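Local coordinates for phosphopantothenoylcysteine decarboxylase (Cryptococcus neoformans, PDB 6EOA), which binds flavin mononucleotide and probably decarboxylates phosphopantothenoylcysteine in coenzyme A biosynthesis, at residues Tyr75-Gln79 with Glu80-Asn84; Gly95-Gly98 with Glu99-Val103. All blocks are in the same frame, centred on the assembly; numbering follows the deposited sequence.

Interaction 1. Residues Tyr75-Gln79 with Glu80-Asn84; sequences YFYSQ and EDVDN
Ser78, the N-cap, and Asp81 form a capping box at the start of helix 79-89, in the flavoprotein fold of this FMN-binding subunit. With chi1 at 64° the serine OG is tucked back over the first turn, where it takes a weak bond from Asp81 N at 3.3 Å. The return bond is firmer: Ser78 N gives its hydrogen to Asp81 OD2 at 2.9 Å, arriving from above the carboxylate plane. Serine suits the cap because its short side chain can reach an amide of the first turn, and an aspartate three residues on would probably also be favoured by the helix dipole.

The apolar part is small. Val82 CG2 lies 4.0 Å from Tyr77 CE1, at the ring's edge near its plane, while the tyrosine hydroxyl is hydrogen-bonded to Thr41 OG1. Just upstream, Phe76 touches the flavin.

Across the first turn of the helix, Gln79 and Asp83 are joined twice, first by the backbone bond from Asp83 N to Gln79 O at 3.0 Å. Glutamine is apt because its amide can both give and accept: OE1 accepts from Val105 N, and NE2 serves Val103 O as well as Asp83. Asp83 OD2 is hydrogen-bonded to His100 ND1. A bend at chi2 (71°) curls the glutamine back, and NE2 meets Asp83 OD1 at 3.0 Å, with OD1 in the amide plane but NE2 38° out of the carboxylate plane.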
ATOM      1  N   TYR A  75       7.178  -6.518 -15.312  1.00 56.05           N
ATOM      2  CA  TYR A  75       8.502  -6.049 -15.711  1.00 59.29           C
ATOM      3  C   TYR A  75       9.437  -7.202 -16.066  1.00 64.20           C
ATOM      4  O   TYR A  75      10.457  -6.996 -16.720  1.00 68.17           O
ATOM      5  CB  TYR A  75       9.140  -5.217 -14.600  1.00 64.44           C
ATOM      6  CG  TYR A  75       8.643  -3.793 -14.516  1.00 71.87           C
ATOM      7  CD1 TYR A  75       9.213  -2.793 -15.297  1.00 77.60           C
ATOM      8  CD2 TYR A  75       7.616  -3.443 -13.642  1.00 72.88           C
ATOM      9  CE1 TYR A  75       8.767  -1.482 -15.220  1.00 81.16           C
ATOM     10  CE2 TYR A  75       7.165  -2.133 -13.554  1.00 77.39           C
ATOM     11  CZ  TYR A  75       7.744  -1.158 -14.348  1.00 81.68           C
ATOM     12  OH  TYR A  75       7.301   0.144 -14.270  1.00 83.64           O
ATOM     13  N   PHE A  76       9.095  -8.412 -15.633  1.00 63.78           N
ATOM     14  CA  PHE A  76       9.999  -9.545 -15.799  1.00 61.81           C
ATOM     15  C   PHE A  76       9.596 -10.448 -16.962  1.00 64.41           C
ATOM     16  O   PHE A  76      10.389 -11.276 -17.411  1.00 65.52           O
ATOM     17  CB  PHE A  76      10.076 -10.355 -14.505  1.00 60.64           C
ATOM     18  CG  PHE A  76      10.579  -9.566 -13.329  1.00 62.11           C
ATOM     19  CD1 PHE A  76      11.938  -9.423 -13.103  1.00 64.06           C
ATOM     20  CD2 PHE A  76       9.693  -8.962 -12.452  1.00 63.89           C
ATOM     21  CE1 PHE A  76      12.405  -8.694 -12.023  1.00 62.52           C
ATOM     22  CE2 PHE A  76      10.152  -8.229 -11.371  1.00 63.27           C
ATOM     23  CZ  PHE A  76      11.510  -8.095 -11.156  1.00 63.18           C
ATOM     24  N   TYR A  77       8.370 -10.286 -17.456  1.00 62.04           N
ATOM     25  CA  TYR A  77       7.911 -11.050 -18.615  1.00 58.60           C
ATOM     26  C   TYR A  77       6.699 -10.397 -19.274  1.00 60.16           C
ATOM     27  O   TYR A  77       5.986  -9.610 -18.651  1.00 58.01           O
ATOM     28  CB  TYR A  77       7.583 -12.495 -18.219  1.00 55.71           C
ATOM     29  CG  TYR A  77       6.304 -12.662 -17.421  1.00 56.14           C
ATOM     30  CD1 TYR A  77       5.150 -13.166 -18.014  1.00 54.66           C
ATOM     31  CD2 TYR A  77       6.250 -12.314 -16.078  1.00 56.64           C
ATOM     32  CE1 TYR A  77       3.978 -13.318 -17.287  1.00 50.55           C
ATOM     33  CE2 TYR A  77       5.086 -12.466 -15.344  1.00 49.74           C
ATOM     34  CZ  TYR A  77       3.956 -12.964 -15.954  1.00 50.11           C
ATOM     35  OH  TYR A  77       2.799 -13.114 -15.224  1.00 57.03           O
ATOM     36  N   SER A  78       6.478 -10.732 -20.540  1.00 60.88           N
ATOM     37  CA  SER A  78       5.366 -10.182 -21.307  1.00 59.97           C
ATOM     38  C   SER A  78       4.387 -11.272 -21.732  1.00 60.31           C
ATOM     39  O   SER A  78       4.642 -12.463 -21.539  1.00 62.09           O
ATOM     40  CB  SER A  78       5.887  -9.447 -22.540  1.00 61.04           C
ATOM     41  OG  SER A  78       6.533 -10.352 -23.419  1.00 64.84           O
ATOM     42  N   GLN A  79       3.270 -10.860 -22.319  1.00 61.12           N
ATOM     43  CA  GLN A  79       2.277 -11.800 -22.818  1.00 63.33           C
ATOM     44  C   GLN A  79       2.874 -12.659 -23.925  1.00 64.23           C
ATOM     45  O   GLN A  79       2.556 -13.839 -24.061  1.00 63.40           O
ATOM     46  CB  GLN A  79       1.041 -11.056 -23.331  1.00 64.72           C
ATOM     47  CG  GLN A  79       0.018 -11.942 -24.017  1.00 67.02           C
ATOM     48  CD  GLN A  79      -0.704 -12.846 -23.043  1.00 68.77           C
ATOM     49  OE1 GLN A  79      -1.289 -12.380 -22.064  1.00 70.18           O
ATOM     50  NE2 GLN A  79      -0.663 -14.147 -23.301  1.00 67.48           N
ATOM     51  N   GLU A  80       3.764 -12.059 -24.705  1.00 67.22           N
ATOM     52  CA  GLU A  80       4.333 -12.752 -25.845  1.00 75.52           C
ATOM     53  C   GLU A  80       5.382 -13.767 -25.409  1.00 73.86           C
ATOM     54  O   GLU A  80       5.600 -14.767 -26.093  1.00 79.06           O
ATOM     55  CB  GLU A  80       4.925 -11.755 -26.838  1.00 83.33           C
ATOM     56  CG  GLU A  80       4.619 -12.111 -28.288  1.00 93.47           C
ATOM     57  CD  GLU A  80       3.139 -12.391 -28.522  1.00 98.85           C
ATOM     58  OE1 GLU A  80       2.285 -11.655 -27.974  1.00 99.05           O
ATOM     59  OE2 GLU A  80       2.832 -13.360 -29.247  1.00102.18           O
ATOM     60  N   ASP A  81       6.020 -13.516 -24.270  1.00 67.39           N
ATOM     61  CA  ASP A  81       6.908 -14.506 -23.668  1.00 64.87           C
ATOM     62  C   ASP A  81       6.111 -15.769 -23.364  1.00 62.69           C
ATOM     63  O   ASP A  81       6.554 -16.881 -23.651  1.00 61.27           O
ATOM     64  CB  ASP A  81       7.561 -13.967 -22.390  1.00 63.39           C
ATOM     65  CG  ASP A  81       8.579 -12.873 -22.664  1.00 65.35           C
ATOM     66  OD1 ASP A  81       9.169 -12.864 -23.766  1.00 65.09           O
ATOM     67  OD2 ASP A  81       8.784 -12.017 -21.778  1.00 66.91           O
ATOM     68  N   VAL A  82       4.928 -15.582 -22.784  1.00 62.23           N
ATOM     69  CA  VAL A  82       4.027 -16.692 -22.488  1.00 60.55           C
ATOM     70  C   VAL A  82       3.608 -17.410 -23.771  1.00 61.38           C
ATOM     71  O   VAL A  82       3.670 -18.637 -23.853  1.00 62.58           O
ATOM     72  CB  VAL A  82       2.769 -16.213 -21.737  1.00 59.16           C
ATOM     73  CG1 VAL A  82       1.753 -17.340 -21.629  1.00 58.13           C
ATOM     74  CG2 VAL A  82       3.137 -15.683 -20.358  1.00 56.30           C
ATOM     75  N   ASP A  83       3.194 -16.638 -24.771  1.00 61.27           N
ATOM     76  CA  ASP A  83       2.785 -17.196 -26.058  1.00 65.70           C
ATOM     77  C   ASP A  83       3.917 -17.967 -26.733  1.00 65.17           C
ATOM     78  O   ASP A  83       3.706 -19.075 -27.236  1.00 64.69           O
ATOM     79  CB  ASP A  83       2.282 -16.090 -26.983  1.00 69.54           C
ATOM     80  CG  ASP A  83       0.904 -15.584 -26.590  1.00 71.73           C
ATOM     81  OD1 ASP A  83       0.450 -15.894 -25.466  1.00 69.76           O
ATOM     82  OD2 ASP A  83       0.272 -14.877 -27.406  1.00 72.21           O
ATOM     83  N   ASN A  84       5.114 -17.383 -26.748  1.00 64.89           N
ATOM     84  CA  ASN A  84       6.297 -18.075 -27.264  1.00 67.67           C
ATOM     85  C   ASN A  84       6.533 -19.370 -26.500  1.00 65.75           C
ATOM     86  O   ASN A  84       6.900 -20.393 -27.076  1.00 66.15           O
ATOM     87  CB  ASN A  84       7.540 -17.188 -27.165  1.00 70.26           C
ATOM     88  CG  ASN A  84       7.591 -16.126 -28.244  1.00 74.34           C
ATOM     89  OD1 ASN A  84       6.876 -16.200 -29.241  1.00 79.10           O
ATOM     90  ND2 ASN A  84       8.449 -15.129 -28.049  1.00 74.48           N
TER

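Interaction 2. Residues Gly95-Gly98 with Glu99-Val103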
ATOM      1  N   GLY A  95       4.765 -17.632 -34.847  1.00 97.96           N
ATOM      2  CA  GLY A  95       3.675 -16.922 -35.484  1.00 95.20           C
ATOM      3  C   GLY A  95       3.099 -16.054 -34.391  1.00 90.64           C
ATOM      4  O   GLY A  95       3.729 -15.895 -33.348  1.00 87.80           O
ATOM      5  N   GLN A  96       1.916 -15.490 -34.593  1.00 91.44           N
ATOM      6  CA  GLN A  96       1.360 -14.656 -33.541  1.00 92.39           C
ATOM      7  C   GLN A  96      -0.142 -14.767 -33.357  1.00 92.27           C
ATOM      8  O   GLN A  96      -0.907 -14.980 -34.298  1.00 94.68           O
ATOM      9  CB  GLN A  96       1.757 -13.194 -33.773  1.00 96.93           C
ATOM     10  CG  GLN A  96       2.811 -12.714 -32.778  1.00100.14           C
ATOM     11  CD  GLN A  96       3.968 -11.984 -33.430  1.00106.33           C
ATOM     12  OE1 GLN A  96       3.848 -11.465 -34.542  1.00108.94           O
ATOM     13  NE2 GLN A  96       5.106 -11.953 -32.742  1.00106.73           N
ATOM     14  N   THR A  97      -0.524 -14.617 -32.094  1.00 91.04           N
ATOM     15  CA  THR A  97      -1.899 -14.624 -31.626  1.00 92.99           C
ATOM     16  C   THR A  97      -1.869 -13.731 -30.375  1.00 93.30           C
ATOM     17  O   THR A  97      -0.853 -13.690 -29.680  1.00 93.87           O
ATOM     18  CB  THR A  97      -2.396 -16.071 -31.335  1.00 83.81           C
ATOM     19  OG1 THR A  97      -3.818 -16.090 -31.157  1.00 85.31           O
ATOM     20  CG2 THR A  97      -1.708 -16.663 -30.109  1.00 81.23           C
ATOM     21  N   GLY A  98      -2.933 -12.990 -30.081  1.00 94.25           N
ATOM     22  CA  GLY A  98      -4.210 -13.085 -30.752  1.00 93.02           C
ATOM     23  C   GLY A  98      -5.024 -13.502 -29.544  1.00 89.71           C
ATOM     24  O   GLY A  98      -5.288 -12.695 -28.649  1.00 88.32           O
ATOM     25  N   GLU A  99      -5.386 -14.781 -29.500  1.00 87.06           N
ATOM     26  CA  GLU A  99      -6.251 -15.292 -28.445  1.00 83.32           C
ATOM     27  C   GLU A  99      -5.421 -15.935 -27.336  1.00 80.95           C
ATOM     28  O   GLU A  99      -5.947 -16.265 -26.275  1.00 79.97           O
ATOM     29  CB  GLU A  99      -7.265 -16.290 -29.008  1.00 83.82           C
ATOM     30  CG  GLU A  99      -8.127 -15.717 -30.127  1.00 87.12           C
ATOM     31  CD  GLU A  99      -8.735 -14.366 -29.773  1.00 87.68           C
ATOM     32  OE1 GLU A  99      -8.698 -13.456 -30.628  1.00 90.97           O
ATOM     33  OE2 GLU A  99      -9.257 -14.213 -28.648  1.00 85.33           O
ATOM     34  N   HIS A 100      -4.125 -16.104 -27.599  1.00 80.07           N
ATOM     35  CA  HIS A 100      -3.148 -16.577 -26.611  1.00 74.00           C
ATOM     36  C   HIS A 100      -3.429 -17.998 -26.098  1.00 70.17           C
ATOM     37  O   HIS A 100      -3.067 -18.338 -24.970  1.00 68.35           O
ATOM     38  CB  HIS A 100      -3.073 -15.601 -25.427  1.00 71.84           C
ATOM     39  CG  HIS A 100      -2.953 -14.163 -25.832  1.00 73.53           C
ATOM     40  ND1 HIS A 100      -2.048 -13.725 -26.775  1.00 72.93           N
ATOM     41  CD2 HIS A 100      -3.621 -13.060 -25.414  1.00 73.44           C
ATOM     42  CE1 HIS A 100      -2.167 -12.418 -26.925  1.00 72.56           C
ATOM     43  NE2 HIS A 100      -3.114 -11.990 -26.110  1.00 72.27           N
ATOM     44  N   PHE A 101      -4.122 -18.792 -26.914  1.00 72.53           N
ATOM     45  CA  PHE A 101      -4.210 -20.260 -26.775  1.00 75.90           C
ATOM     46  C   PHE A 101      -5.117 -21.003 -25.748  1.00 95.26           C
ATOM     47  O   PHE A 101      -4.980 -22.222 -25.662  1.00102.23           O
ATOM     48  CB  PHE A 101      -2.797 -20.814 -26.538  1.00 77.94           C
ATOM     49  CG  PHE A 101      -1.903 -20.738 -27.736  1.00 80.55           C
ATOM     50  CD1 PHE A 101      -2.151 -21.521 -28.849  1.00 80.97           C
ATOM     51  CD2 PHE A 101      -0.798 -19.900 -27.743  1.00 81.88           C
ATOM     52  CE1 PHE A 101      -1.326 -21.460 -29.955  1.00 83.46           C
ATOM     53  CE2 PHE A 101       0.036 -19.837 -28.845  1.00 83.44           C
ATOM     54  CZ  PHE A 101      -0.230 -20.618 -29.953  1.00 84.46           C
ATOM     55  N   GLY A 102      -6.009 -20.385 -24.969  1.00 88.30           N
ATOM     56  CA  GLY A 102      -6.174 -18.965 -24.762  1.00 82.43           C
ATOM     57  C   GLY A 102      -5.804 -18.809 -23.301  1.00 78.30           C
ATOM     58  O   GLY A 102      -6.548 -19.221 -22.411  1.00 77.44           O
ATOM     59  N   VAL A 103      -4.630 -18.233 -23.059  1.00 75.73           N
ATOM     60  CA  VAL A 103      -4.151 -17.991 -21.705  1.00 74.89           C
ATOM     61  C   VAL A 103      -3.814 -16.507 -21.609  1.00 78.33           C
ATOM     62  O   VAL A 103      -2.711 -16.084 -21.954  1.00 79.34           O
ATOM     63  CB  VAL A 103      -2.917 -18.815 -21.295  1.00 72.01           C
ATOM     64  CG1 VAL A 103      -2.536 -18.509 -19.853  1.00 67.88           C
ATOM     65  CG2 VAL A 103      -3.183 -20.302 -21.480  1.00 72.51           C
TER
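Thr97 has OG1 opposite its own backbone N (chi1 -168°), which turns the hydroxyl onto Glu99 and puts CG2 on the side of Phe101, whose CG stands beside its own nitrogen at chi1 -70°. OG1 accepts from Glu99 N at 2.6 Å, with the side-chain-to-amide pattern of an ST turn, here spanning a peptide modelled as cis between Thr97 and Gly98; the exact length and the local geometry are doubtful. The methyl makes a CH-pi contact: CG2 lies 4.3 Å from the centroid of the Phe101 ring, over its face, and comes nearest to CE2, at 3.8 Å. Threonine suits the place because its CB carries both a hydroxyl and a methyl.

His100 folds back over the same turn. Gly98 O sits 3.4 Å above the plane of the imidazole, over its centre, and Thr97 O lies near the plane at the ring's edge. The ring's ND1 is hydrogen-bonded to Asp83. Glycine fits position 98, where phi is strongly positive (118°).

This turn lies at the protein surface, in the loop between helix 79-89 and strand 105-106, outermost in this chain's sheet. Phe101 rests on Val86 and Arg87 of that helix, while Val103 runs inward to Val54 and Val58 of helix 50-59 and to Val65 and Val67 of strand 63-69.

Overall arrangement
The two contacts are successive local turns, one opening helix 79-89 and the other in the loop that follows it, with centres about 12 Å apart. Interaction 1 is partly buried, with a few apolar atoms set against helix 50-59 and strand 63-69, and it relies on a reciprocal Ser-Asp cap and a glutamine amide bonded to an aspartate. Interaction 2 is a surface turn with one hydrogen bond between its two segments, completed by ring faces and a methyl group. They meet directly: Asp83 OD2 lies 2.7 Å from His100 ND1, a probable hydrogen bond that, with Gln79 NE2 to Val103 O, joins the helix start to the loop leading to strand 105-106.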